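PDB 1G61: translation initiation factor 6 from Methanocaldococcus jannaschii, which binds the 50S ribosomal subunit and prevents it from joining the 30S subunit to form the 70S initiation complex. Local coordinates for residues T21-T26 against I201-G206; V64-G69 against D133-E138; G69-K74 against N96-K101; L107-L112 against V150-V155; N114-L119 against V156-C161. One frame throughout, in Å; residues are numbered along the deposited sequence.

Interaction 1. Residues T21-T26 against I201-G206; sequences TTEEIT and IANSKG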
# COMPACT_ATOMS: atom_id res chain seq x y z
N THR A 21 -0.63 2.10 -4.35
CA THR A 21 -1.17 1.66 -5.63
C THR A 21 -2.20 0.53 -5.47
O THR A 21 -2.18 -0.23 -4.50
CB THR A 21 -0.01 1.16 -6.54
OG1 THR A 21 -0.48 1.09 -7.91
CG2 THR A 21 0.58 -0.17 -6.13
N THR A 22 -3.06 0.46 -6.48
CA THR A 22 -3.92 -0.69 -6.69
C THR A 22 -3.54 -1.25 -8.07
O THR A 22 -2.51 -0.86 -8.64
CB THR A 22 -5.40 -0.33 -6.60
OG1 THR A 22 -5.78 0.42 -7.74
CG2 THR A 22 -5.65 0.49 -5.35
N GLU A 23 -4.37 -2.16 -8.60
CA GLU A 23 -4.21 -2.57 -10.00
C GLU A 23 -4.55 -1.42 -10.94
O GLU A 23 -4.06 -1.46 -12.09
CB GLU A 23 -5.08 -3.77 -10.37
CG GLU A 23 -4.81 -5.02 -9.54
CD GLU A 23 -3.44 -5.59 -9.83
OE1 GLU A 23 -3.03 -5.66 -11.02
OE2 GLU A 23 -2.74 -6.01 -8.88
N GLU A 24 -5.34 -0.44 -10.52
CA GLU A 24 -5.87 0.57 -11.46
C GLU A 24 -5.33 1.96 -11.23
O GLU A 24 -5.15 2.72 -12.21
CB GLU A 24 -7.40 0.59 -11.43
CG GLU A 24 -8.04 -0.73 -11.86
CD GLU A 24 -8.20 -1.88 -10.87
OE1 GLU A 24 -8.17 -1.72 -9.59
OE2 GLU A 24 -8.38 -3.06 -11.33
N ILE A 25 -5.05 2.32 -9.98
CA ILE A 25 -4.62 3.71 -9.69
C ILE A 25 -3.39 3.72 -8.81
O ILE A 25 -3.14 2.78 -8.07
CB ILE A 25 -5.73 4.52 -8.97
CG1 ILE A 25 -6.04 4.08 -7.53
CG2 ILE A 25 -6.97 4.59 -9.87
CD1 ILE A 25 -7.09 4.95 -6.83
N THR A 26 -2.63 4.79 -8.86
CA THR A 26 -1.55 5.07 -7.97
C THR A 26 -1.64 6.50 -7.48
O THR A 26 -1.85 7.38 -8.30
CB THR A 26 -0.19 4.87 -8.69
OG1 THR A 26 -0.16 3.55 -9.28
CG2 THR A 26 0.94 5.04 -7.69
N ILE A 201 6.01 -0.03 -3.32
CA ILE A 201 4.60 -0.15 -3.75
C ILE A 201 4.58 -1.16 -4.91
O ILE A 201 5.50 -1.23 -5.74
CB ILE A 201 3.97 1.19 -4.14
CG1 ILE A 201 4.69 1.84 -5.33
CG2 ILE A 201 3.92 2.14 -2.95
CD1 ILE A 201 4.04 3.11 -5.86
N ALA A 202 3.56 -1.97 -4.96
CA ALA A 202 3.48 -3.01 -5.97
C ALA A 202 2.03 -3.41 -6.27
O ALA A 202 1.14 -3.27 -5.42
CB ALA A 202 4.19 -4.27 -5.45
N ASN A 203 1.85 -3.93 -7.45
CA ASN A 203 0.61 -4.62 -7.81
C ASN A 203 1.00 -5.89 -8.57
O ASN A 203 2.16 -6.30 -8.55
CB ASN A 203 -0.38 -3.70 -8.54
CG ASN A 203 0.15 -3.20 -9.86
OD1 ASN A 203 1.06 -3.82 -10.45
ND2 ASN A 203 -0.38 -2.08 -10.39
N SER A 204 0.02 -6.55 -9.21
CA SER A 204 0.32 -7.82 -9.88
C SER A 204 1.17 -7.62 -11.13
O SER A 204 1.65 -8.64 -11.68
CB SER A 204 -0.98 -8.56 -10.24
OG SER A 204 -1.61 -7.87 -11.33
N LYS A 205 1.33 -6.37 -11.60
CA LYS A 205 1.99 -6.09 -12.85
C LYS A 205 3.41 -5.58 -12.66
O LYS A 205 4.21 -5.74 -13.57
CB LYS A 205 1.15 -5.07 -13.67
CG LYS A 205 -0.18 -5.68 -14.10
CD LYS A 205 -1.15 -4.66 -14.62
CE LYS A 205 -1.62 -3.77 -13.47
NZ LYS A 205 -2.64 -2.80 -14.00
N GLY A 206 3.75 -4.98 -11.53
CA GLY A 206 5.07 -4.43 -11.35
C GLY A 206 5.23 -3.87 -9.95
O GLY A 206 4.30 -3.92 -9.13
O HOH W 1 -1.61 -3.43 -5.25
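The hydroxyl of S204 donates to the carboxylate of E23 in a short bond, OG to OE1 2.6 Å, reaching that oxygen on its syn side but somewhat out of the carboxylate plane. The other oxygen is taken by the backbone of the same residue: S204 N lies 2.8 Å from E23 OE2, on its syn lone pair. Two bonds from one serine thus hold both carboxylate oxygens and leave the group little freedom to turn, a task for which glutamate has the reach once its chain bends at chi2 (-68°). The backbone of E23 is gripped as well, because K205 NZ comes to E23 O at 2.7 Å in the carbonyl plane; the ammonium also bonds to E45 O.

N203 works on two fronts. Its ND2 gives a nearly straight bond to T22 O (3.0 Å) within its own amide plane, while the second N-H serves L44 O. Chi1 (63°) puts CG between the backbone N and the carbonyl carbon, and OD1 then faces its own turn, accepting K205 N and G206 N in an Asx turn. T22 does the same with a hydroxyl, OG1 receiving E24 N and I25 N in an ST turn. Further in, T21 CG2 rests on A202 O at 3.2 Å, and T26 CG2 meets I201 CD1 at 4.1 Å.

Two tight hairpin turns, 175 residues apart, are therefore locked together by side chains, as suits the fivefold alpha-beta ring of the IF6 fold, in which strand 4-7 pairs with strand 207-210, consistent with the velcro closure of this fold.

Interaction 2. Residues V64-G69 against D133-E138; sequences VANKYG and DSLNVE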
# COMPACT_ATOMS: atom_id res chain seq x y z
N VAL A 64 -5.40 4.04 2.11
CA VAL A 64 -5.44 2.65 1.66
C VAL A 64 -6.39 2.53 0.51
O VAL A 64 -7.43 3.21 0.52
CB VAL A 64 -6.03 1.83 2.85
CG1 VAL A 64 -6.39 0.45 2.47
CG2 VAL A 64 -5.05 1.85 4.01
N ALA A 65 -6.11 1.66 -0.46
CA ALA A 65 -7.08 1.45 -1.51
C ALA A 65 -6.96 0.05 -2.10
O ALA A 65 -5.90 -0.59 -2.00
CB ALA A 65 -6.94 2.46 -2.65
N ASN A 66 -8.07 -0.39 -2.67
CA ASN A 66 -8.01 -1.63 -3.46
C ASN A 66 -8.95 -1.41 -4.65
O ASN A 66 -9.29 -0.25 -4.98
CB ASN A 66 -8.30 -2.87 -2.63
CG ASN A 66 -9.73 -3.04 -2.19
OD1 ASN A 66 -10.57 -2.15 -2.45
ND2 ASN A 66 -10.03 -4.19 -1.56
N LYS A 67 -9.35 -2.49 -5.34
CA LYS A 67 -10.23 -2.29 -6.53
C LYS A 67 -11.59 -1.71 -6.13
O LYS A 67 -12.25 -1.07 -6.97
CB LYS A 67 -10.48 -3.62 -7.21
CG LYS A 67 -11.14 -3.49 -8.59
CD LYS A 67 -11.53 -4.90 -9.17
CE LYS A 67 -12.88 -5.32 -8.63
NZ LYS A 67 -13.26 -6.71 -9.05
N TYR A 68 -12.02 -1.97 -4.90
CA TYR A 68 -13.38 -1.66 -4.45
C TYR A 68 -13.50 -0.37 -3.65
O TYR A 68 -14.58 0.24 -3.69
CB TYR A 68 -13.90 -2.81 -3.59
CG TYR A 68 -14.04 -4.11 -4.37
CD1 TYR A 68 -13.17 -5.19 -4.16
CD2 TYR A 68 -15.05 -4.27 -5.31
CE1 TYR A 68 -13.28 -6.39 -4.85
CE2 TYR A 68 -15.16 -5.46 -6.01
CZ TYR A 68 -14.29 -6.51 -5.79
OH TYR A 68 -14.48 -7.67 -6.52
N GLY A 69 -12.45 0.01 -2.91
CA GLY A 69 -12.63 1.09 -1.97
C GLY A 69 -11.37 1.91 -1.80
O GLY A 69 -10.25 1.47 -2.14
N ASP A 133 -16.90 -2.84 4.59
CA ASP A 133 -17.90 -2.37 3.61
C ASP A 133 -17.24 -1.61 2.48
O ASP A 133 -17.77 -1.70 1.34
CB ASP A 133 -18.96 -1.53 4.32
CG ASP A 133 -19.90 -2.39 5.19
OD1 ASP A 133 -19.81 -3.65 5.15
OD2 ASP A 133 -20.69 -1.79 5.91
N SER A 134 -16.16 -0.88 2.73
CA SER A 134 -15.51 -0.10 1.70
C SER A 134 -14.59 -0.98 0.85
O SER A 134 -14.67 -0.95 -0.38
CB SER A 134 -14.69 1.06 2.32
OG SER A 134 -13.86 1.61 1.29
N LEU A 135 -13.72 -1.74 1.52
CA LEU A 135 -12.76 -2.58 0.76
C LEU A 135 -13.44 -3.80 0.15
O LEU A 135 -12.90 -4.39 -0.80
CB LEU A 135 -11.62 -3.00 1.65
CG LEU A 135 -10.75 -1.85 2.20
CD1 LEU A 135 -9.61 -2.45 3.02
CD2 LEU A 135 -10.20 -0.96 1.10
N ASN A 136 -14.61 -4.22 0.69
CA ASN A 136 -15.39 -5.30 0.13
C ASN A 136 -14.61 -6.59 0.09
O ASN A 136 -14.70 -7.36 -0.88
CB ASN A 136 -15.93 -4.95 -1.28
CG ASN A 136 -16.97 -5.92 -1.79
OD1 ASN A 136 -17.02 -6.23 -3.00
ND2 ASN A 136 -17.80 -6.35 -0.89
N VAL A 137 -13.85 -6.88 1.14
CA VAL A 137 -13.11 -8.12 1.30
C VAL A 137 -13.20 -8.59 2.76
O VAL A 137 -13.59 -7.83 3.64
CB VAL A 137 -11.62 -7.98 0.93
CG1 VAL A 137 -11.41 -7.64 -0.54
CG2 VAL A 137 -10.96 -6.92 1.81
N GLU A 138 -12.82 -9.85 2.94
CA GLU A 138 -12.67 -10.35 4.30
C GLU A 138 -11.67 -9.50 5.05
O GLU A 138 -10.56 -9.30 4.50
CB GLU A 138 -12.17 -11.80 4.21
CG GLU A 138 -11.84 -12.34 5.63
CD GLU A 138 -11.06 -13.62 5.64
OE1 GLU A 138 -10.73 -14.20 4.58
OE2 GLU A 138 -10.78 -14.17 6.74
O HOH W 2 -16.98 -8.51 -5.54
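The amide of N66 reaches from the turn of a beta hairpin (strands 64-65 and 69-73) to the C-terminal end of helix 128-135, part of the alpha-beta ring of this fold. Its ND2 bonds to L135 O at 3.0 Å, nearly straight and in the amide plane, and the same nitrogen also serves N114 O. OD1 accepts Y68 N and G69 N in an Asx turn, so the one asparagine shapes its own loop while tying it to the helix. An alanine here would probably leave L135 O without this donor and set the turn free to change shape, since Y68 N and G69 N would lose their acceptor.

The tight part lies on the inner side. G69 CA presses against S134 O at 3.3 Å, where a side chain pointing to the helix would collide with the carbonyl, and glycine alone avoids this. Beside it V64 CG1 meets L135 CD2 at 4.3 Å, and L135 CD2 also lies against the N66 amide.

Toward solvent the contact loosens and becomes polar. N136 leaves the helix with positive phi (60°), a conformation asparagine accepts readily, and turns its side chain to the Y68 ring. A water 2.8 Å from Y68 OH reaches N136 OD1 only weakly, and K67 NZ bonds to the same hydroxyl. The N136 amide stands almost perpendicular to the ring, its OD1 3.5 Å above the plane and over the centre.

Interaction 3. Residues G69-K74 against N96-K101; sequences GLLLPK and NVEIIK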
# COMPACT_ATOMS: atom_id res chain seq x y z
N GLY A 69 -12.45 0.01 -2.91
CA GLY A 69 -12.63 1.09 -1.97
C GLY A 69 -11.37 1.91 -1.80
O GLY A 69 -10.25 1.47 -2.14
N LEU A 70 -11.55 3.10 -1.26
CA LEU A 70 -10.45 4.01 -0.92
C LEU A 70 -10.74 4.54 0.46
O LEU A 70 -11.81 5.16 0.65
CB LEU A 70 -10.38 5.17 -1.94
CG LEU A 70 -9.40 6.34 -1.56
CD1 LEU A 70 -7.97 5.86 -1.51
CD2 LEU A 70 -9.61 7.49 -2.52
N LEU A 71 -9.81 4.33 1.38
CA LEU A 71 -9.99 4.79 2.77
C LEU A 71 -9.16 6.05 3.02
O LEU A 71 -7.96 6.08 2.70
CB LEU A 71 -9.55 3.72 3.77
CG LEU A 71 -10.10 2.33 3.56
CD1 LEU A 71 -9.59 1.39 4.66
CD2 LEU A 71 -11.62 2.35 3.56
N LEU A 72 -9.79 7.05 3.61
CA LEU A 72 -9.11 8.33 3.87
C LEU A 72 -9.26 8.63 5.35
O LEU A 72 -10.28 8.29 5.96
CB LEU A 72 -9.76 9.40 3.01
CG LEU A 72 -9.53 9.24 1.51
CD1 LEU A 72 -10.48 10.16 0.74
CD2 LEU A 72 -8.08 9.54 1.15
N PRO A 73 -8.29 9.32 5.94
CA PRO A 73 -8.35 9.69 7.36
C PRO A 73 -9.22 10.93 7.55
O PRO A 73 -9.56 11.68 6.60
CB PRO A 73 -6.87 9.99 7.67
CG PRO A 73 -6.37 10.64 6.41
CD PRO A 73 -7.02 9.79 5.32
N LYS A 74 -9.56 11.17 8.84
CA LYS A 74 -10.48 12.26 9.14
C LYS A 74 -9.89 13.63 8.79
O LYS A 74 -10.65 14.60 8.70
CB LYS A 74 -10.89 12.22 10.62
CG LYS A 74 -9.72 12.46 11.58
CD LYS A 74 -10.18 12.30 13.03
CE LYS A 74 -9.00 12.42 13.98
NZ LYS A 74 -9.44 12.74 15.37
N ASN A 96 -15.76 2.76 -3.37
CA ASN A 96 -16.38 3.13 -2.11
C ASN A 96 -15.42 4.06 -1.39
O ASN A 96 -14.48 3.55 -0.75
CB ASN A 96 -16.66 1.88 -1.27
CG ASN A 96 -17.60 0.88 -1.89
OD1 ASN A 96 -18.60 1.26 -2.50
ND2 ASN A 96 -17.32 -0.41 -1.76
N VAL A 97 -15.56 5.38 -1.53
CA VAL A 97 -14.65 6.31 -0.86
C VAL A 97 -15.16 6.53 0.57
O VAL A 97 -16.27 6.99 0.77
CB VAL A 97 -14.55 7.63 -1.63
CG1 VAL A 97 -13.60 8.60 -0.92
CG2 VAL A 97 -14.09 7.30 -3.06
N GLU A 98 -14.33 6.16 1.55
CA GLU A 98 -14.80 6.09 2.94
C GLU A 98 -13.84 6.81 3.85
O GLU A 98 -12.62 6.51 3.80
CB GLU A 98 -14.96 4.62 3.35
CG GLU A 98 -15.16 4.39 4.82
CD GLU A 98 -16.48 4.86 5.40
OE1 GLU A 98 -17.32 5.40 4.63
OE2 GLU A 98 -16.70 4.70 6.62
N ILE A 99 -14.31 7.76 4.66
CA ILE A 99 -13.47 8.38 5.68
C ILE A 99 -13.57 7.52 6.94
O ILE A 99 -14.67 7.31 7.50
CB ILE A 99 -13.90 9.83 5.94
CG1 ILE A 99 -13.78 10.67 4.64
CG2 ILE A 99 -13.13 10.39 7.13
CD1 ILE A 99 -14.32 12.09 4.77
N ILE A 100 -12.41 7.01 7.36
CA ILE A 100 -12.28 6.23 8.60
C ILE A 100 -11.90 7.22 9.69
O ILE A 100 -10.79 7.79 9.67
CB ILE A 100 -11.21 5.14 8.43
CG1 ILE A 100 -11.56 4.12 7.33
CG2 ILE A 100 -10.95 4.49 9.78
CD1 ILE A 100 -12.82 3.31 7.60
N LYS A 101 -12.86 7.45 10.60
CA LYS A 101 -12.69 8.54 11.55
C LYS A 101 -11.94 8.14 12.79
O LYS A 101 -12.27 8.46 13.94
CB LYS A 101 -14.09 9.08 11.92
CG LYS A 101 -14.79 9.69 10.73
CD LYS A 101 -16.19 10.18 11.05
CE LYS A 101 -16.95 10.62 9.81
NZ LYS A 101 -18.38 11.00 10.13
O HOH W 3 -8.59 9.22 10.74
O HOH W 4 -11.40 10.49 15.72
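L72 carries CG anti to its carbonyl carbon and extends CD1 with chi2 at 167°, which brings this methyl to V97 CG1 at 3.9 Å. On the reverse face chi1 of I100 (-62°) sets its CG1 anti to the carbonyl carbon, where it meets L71 CB at 4.1 Å, and L71 CD2 touches the aliphatic CB of E98, whose chain then bends away.

Four backbone bonds run between the strands in the alternating pattern of a parallel pair. L70 N donates to N96 O at 3.0 Å and L72 N to E98 O at 2.9 Å; in return E98 N reaches L70 O and I100 N reaches L72 O. Beyond them a water takes over, accepting from K74 N and donating to I100 O.

Residue types follow the faces. L70, L72 and V97 meet helix 78-90, whereas L71, E98 and I100 face helix 128-135, and E98 and N96 bring polar groups to strand 96-100, one edge of the sheet. The axes run parallel to within 29°. Strand 69-73, helix 78-90 and strand 96-100 form a beta-alpha-beta crossover, its helix packed on one side of the three-stranded sheet.

Interaction 4. Residues L107-L112 against V150-V155; sequences LGNLIL and VGSNAV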
# COMPACT_ATOMS: atom_id res chain seq x y z
N LEU A 107 -3.75 5.46 8.31
CA LEU A 107 -4.48 4.28 7.85
C LEU A 107 -3.59 3.34 7.02
O LEU A 107 -3.73 2.11 7.16
CB LEU A 107 -5.68 4.67 6.99
CG LEU A 107 -6.67 5.63 7.65
CD1 LEU A 107 -7.82 5.91 6.69
CD2 LEU A 107 -7.20 5.08 9.00
N GLY A 108 -2.73 3.90 6.19
CA GLY A 108 -1.85 3.08 5.36
C GLY A 108 -0.84 2.30 6.15
O GLY A 108 -0.37 1.24 5.74
N ASN A 109 -0.45 2.80 7.35
CA ASN A 109 0.45 2.07 8.23
C ASN A 109 -0.32 0.95 8.97
O ASN A 109 0.30 -0.03 9.38
CB ASN A 109 1.05 3.00 9.26
CG ASN A 109 2.05 4.02 8.79
OD1 ASN A 109 2.48 4.85 9.61
ND2 ASN A 109 2.42 3.96 7.53
N LEU A 110 -1.62 1.17 9.15
CA LEU A 110 -2.43 0.29 10.02
C LEU A 110 -3.24 -0.78 9.30
O LEU A 110 -3.86 -1.64 9.94
CB LEU A 110 -3.41 1.17 10.82
CG LEU A 110 -2.77 2.18 11.76
CD1 LEU A 110 -3.83 3.16 12.22
CD2 LEU A 110 -2.14 1.47 12.94
N ILE A 111 -3.27 -0.73 7.96
CA ILE A 111 -4.12 -1.62 7.17
C ILE A 111 -3.30 -2.16 6.00
O ILE A 111 -2.54 -1.38 5.36
CB ILE A 111 -5.35 -0.86 6.65
CG1 ILE A 111 -6.18 -0.32 7.82
CG2 ILE A 111 -6.18 -1.73 5.70
CD1 ILE A 111 -7.29 0.66 7.41
N LEU A 112 -3.49 -3.42 5.70
CA LEU A 112 -2.80 -4.09 4.60
C LEU A 112 -3.84 -4.83 3.77
O LEU A 112 -4.47 -5.73 4.33
CB LEU A 112 -1.79 -5.05 5.20
CG LEU A 112 -0.94 -5.91 4.28
CD1 LEU A 112 0.08 -5.05 3.54
CD2 LEU A 112 -0.22 -6.97 5.12
N VAL A 150 0.66 -3.05 10.44
CA VAL A 150 0.76 -4.12 9.43
C VAL A 150 1.00 -3.60 8.04
O VAL A 150 1.65 -4.29 7.28
CB VAL A 150 -0.51 -5.01 9.51
CG1 VAL A 150 -0.63 -5.64 10.91
CG2 VAL A 150 -1.78 -4.23 9.17
N GLY A 151 0.50 -2.38 7.74
CA GLY A 151 0.75 -1.80 6.42
C GLY A 151 2.16 -1.34 6.25
O GLY A 151 2.69 -1.34 5.15
N SER A 152 2.86 -0.96 7.32
CA SER A 152 4.27 -0.58 7.22
C SER A 152 5.15 -1.82 7.10
O SER A 152 6.26 -1.71 6.58
CB SER A 152 4.73 0.19 8.45
OG SER A 152 4.00 1.41 8.62
N ASN A 153 4.68 -2.97 7.60
CA ASN A 153 5.55 -4.11 7.77
C ASN A 153 5.31 -5.24 6.79
O ASN A 153 5.85 -6.35 6.94
CB ASN A 153 5.48 -4.57 9.25
CG ASN A 153 6.30 -3.58 10.06
OD1 ASN A 153 7.53 -3.63 9.97
ND2 ASN A 153 5.63 -2.71 10.81
N ALA A 154 4.58 -4.97 5.71
CA ALA A 154 4.41 -5.94 4.64
C ALA A 154 3.93 -5.21 3.39
O ALA A 154 3.47 -4.08 3.50
CB ALA A 154 3.40 -7.02 5.03
N VAL A 155 4.10 -5.88 2.27
CA VAL A 155 3.60 -5.47 0.97
C VAL A 155 2.72 -6.61 0.48
O VAL A 155 3.10 -7.79 0.57
CB VAL A 155 4.76 -5.28 -0.04
CG1 VAL A 155 4.24 -4.97 -1.45
CG2 VAL A 155 5.70 -4.19 0.42
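The flat amide of N109 has the hydroxyl of S152 above its plane, OG 3.3 Å from CG, while its ND2 bonds instead to S61 OG. A second flat group, the peptide carbonyl of N109, is met from well above its plane by G151 N, 2.9 Å from N109 O, and more weakly by S152 N. Both donors are successive amides of 150-152, which have helical backbone angles without the regular bonds and dock on the end of helix 107-110.

Glycine suits position 151. G151 CA lies 3.3 Å from G108 O in a CH...O contact and also approaches I111 O; a CB would strike both carbonyls. Beside it V150 CG2 fits against L110 O at 3.4 Å.

Where the chain passes from helix to strand, L112 fills the apolar end. Chi1 (179°) sets CG anti to the backbone N, and from there the two methyls straddle A154: CD2 meets A154 CB at 3.6 Å and CD1 lies 3.5 Å from A154 O. L112 CB faces V150 CG2 at 4.1 Å. An alanine here would keep that last contact but would probably open a gap beside A154, whose methyl would lose its leucine partner.

A short helix and a helix-like turn, each leading into the first strand of a three-stranded sheet (111-113 and 154-156), pack here near the chain's centre, in keeping with the alpha-beta ring of the IF6 fold.

Interaction 5. Residues N114-L119 against V156-C161; sequences NDKGAL and VTNKGC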
# COMPACT_ATOMS: atom_id res chain seq x y z
N ASN A 114 -5.33 -6.43 -0.22
CA ASN A 114 -5.36 -6.57 -1.68
C ASN A 114 -6.83 -6.61 -2.09
O ASN A 114 -7.70 -6.09 -1.33
CB ASN A 114 -4.54 -7.75 -2.19
CG ASN A 114 -5.02 -9.10 -1.71
OD1 ASN A 114 -6.10 -9.20 -1.10
ND2 ASN A 114 -4.24 -10.15 -2.01
N ASP A 115 -7.19 -7.20 -3.22
CA ASP A 115 -8.59 -7.23 -3.66
C ASP A 115 -9.33 -8.46 -3.13
O ASP A 115 -10.48 -8.64 -3.55
CB ASP A 115 -8.66 -7.23 -5.20
CG ASP A 115 -8.14 -5.92 -5.75
OD1 ASP A 115 -8.03 -4.92 -5.02
OD2 ASP A 115 -7.76 -5.86 -6.94
N LYS A 116 -8.69 -9.25 -2.27
CA LYS A 116 -9.23 -10.50 -1.75
C LYS A 116 -9.25 -10.56 -0.24
O LYS A 116 -10.03 -11.39 0.28
CB LYS A 116 -8.46 -11.74 -2.32
CG LYS A 116 -8.61 -11.82 -3.85
CD LYS A 116 -7.75 -12.87 -4.50
CE LYS A 116 -6.31 -12.41 -4.65
NZ LYS A 116 -5.48 -13.48 -5.29
N GLY A 117 -8.48 -9.74 0.49
CA GLY A 117 -8.46 -9.83 1.97
C GLY A 117 -7.69 -8.62 2.52
O GLY A 117 -6.90 -7.99 1.80
N ALA A 118 -7.95 -8.37 3.79
CA ALA A 118 -7.28 -7.25 4.48
C ALA A 118 -6.99 -7.63 5.91
O ALA A 118 -7.79 -8.33 6.57
CB ALA A 118 -8.19 -6.00 4.40
N LEU A 119 -5.85 -7.11 6.39
CA LEU A 119 -5.44 -7.24 7.78
C LEU A 119 -5.42 -5.82 8.37
O LEU A 119 -4.93 -4.88 7.74
CB LEU A 119 -4.05 -7.87 7.88
CG LEU A 119 -3.57 -8.24 9.28
CD1 LEU A 119 -4.39 -9.40 9.87
CD2 LEU A 119 -2.09 -8.62 9.24
N VAL A 156 1.53 -6.27 -0.03
CA VAL A 156 0.64 -7.30 -0.53
C VAL A 156 0.03 -6.84 -1.85
O VAL A 156 -0.28 -5.66 -2.02
CB VAL A 156 -0.44 -7.74 0.48
CG1 VAL A 156 -1.49 -6.67 0.73
CG2 VAL A 156 -1.07 -9.05 0.00
N THR A 157 -0.08 -7.81 -2.76
CA THR A 157 -0.73 -7.58 -4.04
C THR A 157 -1.69 -8.75 -4.26
O THR A 157 -1.77 -9.68 -3.41
CB THR A 157 0.23 -7.50 -5.22
OG1 THR A 157 0.67 -8.84 -5.53
CG2 THR A 157 1.45 -6.63 -4.88
N ASN A 158 -2.44 -8.77 -5.33
CA ASN A 158 -3.28 -9.92 -5.67
C ASN A 158 -2.46 -11.17 -5.99
O ASN A 158 -3.04 -12.27 -5.96
CB ASN A 158 -4.18 -9.57 -6.86
CG ASN A 158 -5.21 -8.53 -6.48
OD1 ASN A 158 -5.63 -8.45 -5.31
ND2 ASN A 158 -5.62 -7.72 -7.45
N LYS A 159 -1.17 -10.99 -6.27
CA LYS A 159 -0.35 -12.13 -6.68
C LYS A 159 0.54 -12.62 -5.58
O LYS A 159 0.88 -13.81 -5.51
CB LYS A 159 0.51 -11.70 -7.90
CG LYS A 159 1.22 -12.86 -8.55
CD LYS A 159 1.92 -12.42 -9.85
CE LYS A 159 2.27 -13.65 -10.70
NZ LYS A 159 2.97 -13.19 -11.94
N GLY A 160 1.07 -11.74 -4.71
CA GLY A 160 2.01 -12.20 -3.71
C GLY A 160 2.07 -11.25 -2.51
O GLY A 160 1.35 -10.27 -2.39
N CYS A 161 2.99 -11.61 -1.59
CA CYS A 161 3.09 -10.86 -0.33
C CYS A 161 4.54 -10.94 0.16
O CYS A 161 5.10 -12.05 0.17
CB CYS A 161 2.11 -11.49 0.67
SG CYS A 161 2.20 -10.80 2.34
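Side-chain amides supply most of the polar bonds between N114-D115-K116 and T157-N158. Among bonds from a side chain to a backbone atom, N114 ND2 donates to T157 O at 2.9 Å with an angle of 178°, the donor standing above the carbonyl plane; F179 O takes the other N-H of this group. K116 NZ reaches N158 O at 2.8 Å, on a lone pair, after its chain bends at chi3 (-79°), and has K180 O as a second partner. N158 OD1, finally, accepts from D115 N at 2.9 Å.

One bond joins two side chains. N158 ND2 meets D115 OD2 at 2.9 Å, above the carboxylate plane, so that N158 grips D115 by both backbone and side chain; asparagine, with an acceptor and a donor side by side, suits this double hold. The other oxygen, D115 OD1, is bound by K67 N.

Within each turn a short polar side chain closes the loop. N114 OD1 receives K116 N (2.8 Å) and G117 N in an Asx turn, while T157 OG1 receives K159 N and G160 N in an ST turn. Van der Waals contact is slight, the V156 methyl CG2 lying 3.9 Å from the amide nitrogen N114 ND2.

The two turns close hairpins 111-113/117-120 and 154-156/160-163. Helix 169-179 packs over both, with L119 on F174 and L178 and V156 on F179, and N158 also touches E23 of the neighbouring turn 21-26.

In the fold
Interactions 1, 2 and 5 repeat one scheme: an asparagine (N203, N66 or N114) closes its own turn with OD1 and sends ND2 to a carbonyl of the opposing segment. In 1 and 5 that carbonyl belongs to a threonine whose OG1 closes an ST turn of its own. Their turns meet: interactions 1 and 5 have centres 11 Å apart, with E23 CG 3.5 Å from N158 ND2, and K67 N lies 2.8 Å from D115 OD1, linking 2 to 5. Interaction 3 shares G69 and a sheet with interaction 2 but lies outward, about 19 Å from interaction 1 between centres. Interaction 4 packs near the middle, touching all the others, with L112 CD1 3.6 Å from V156 CG1.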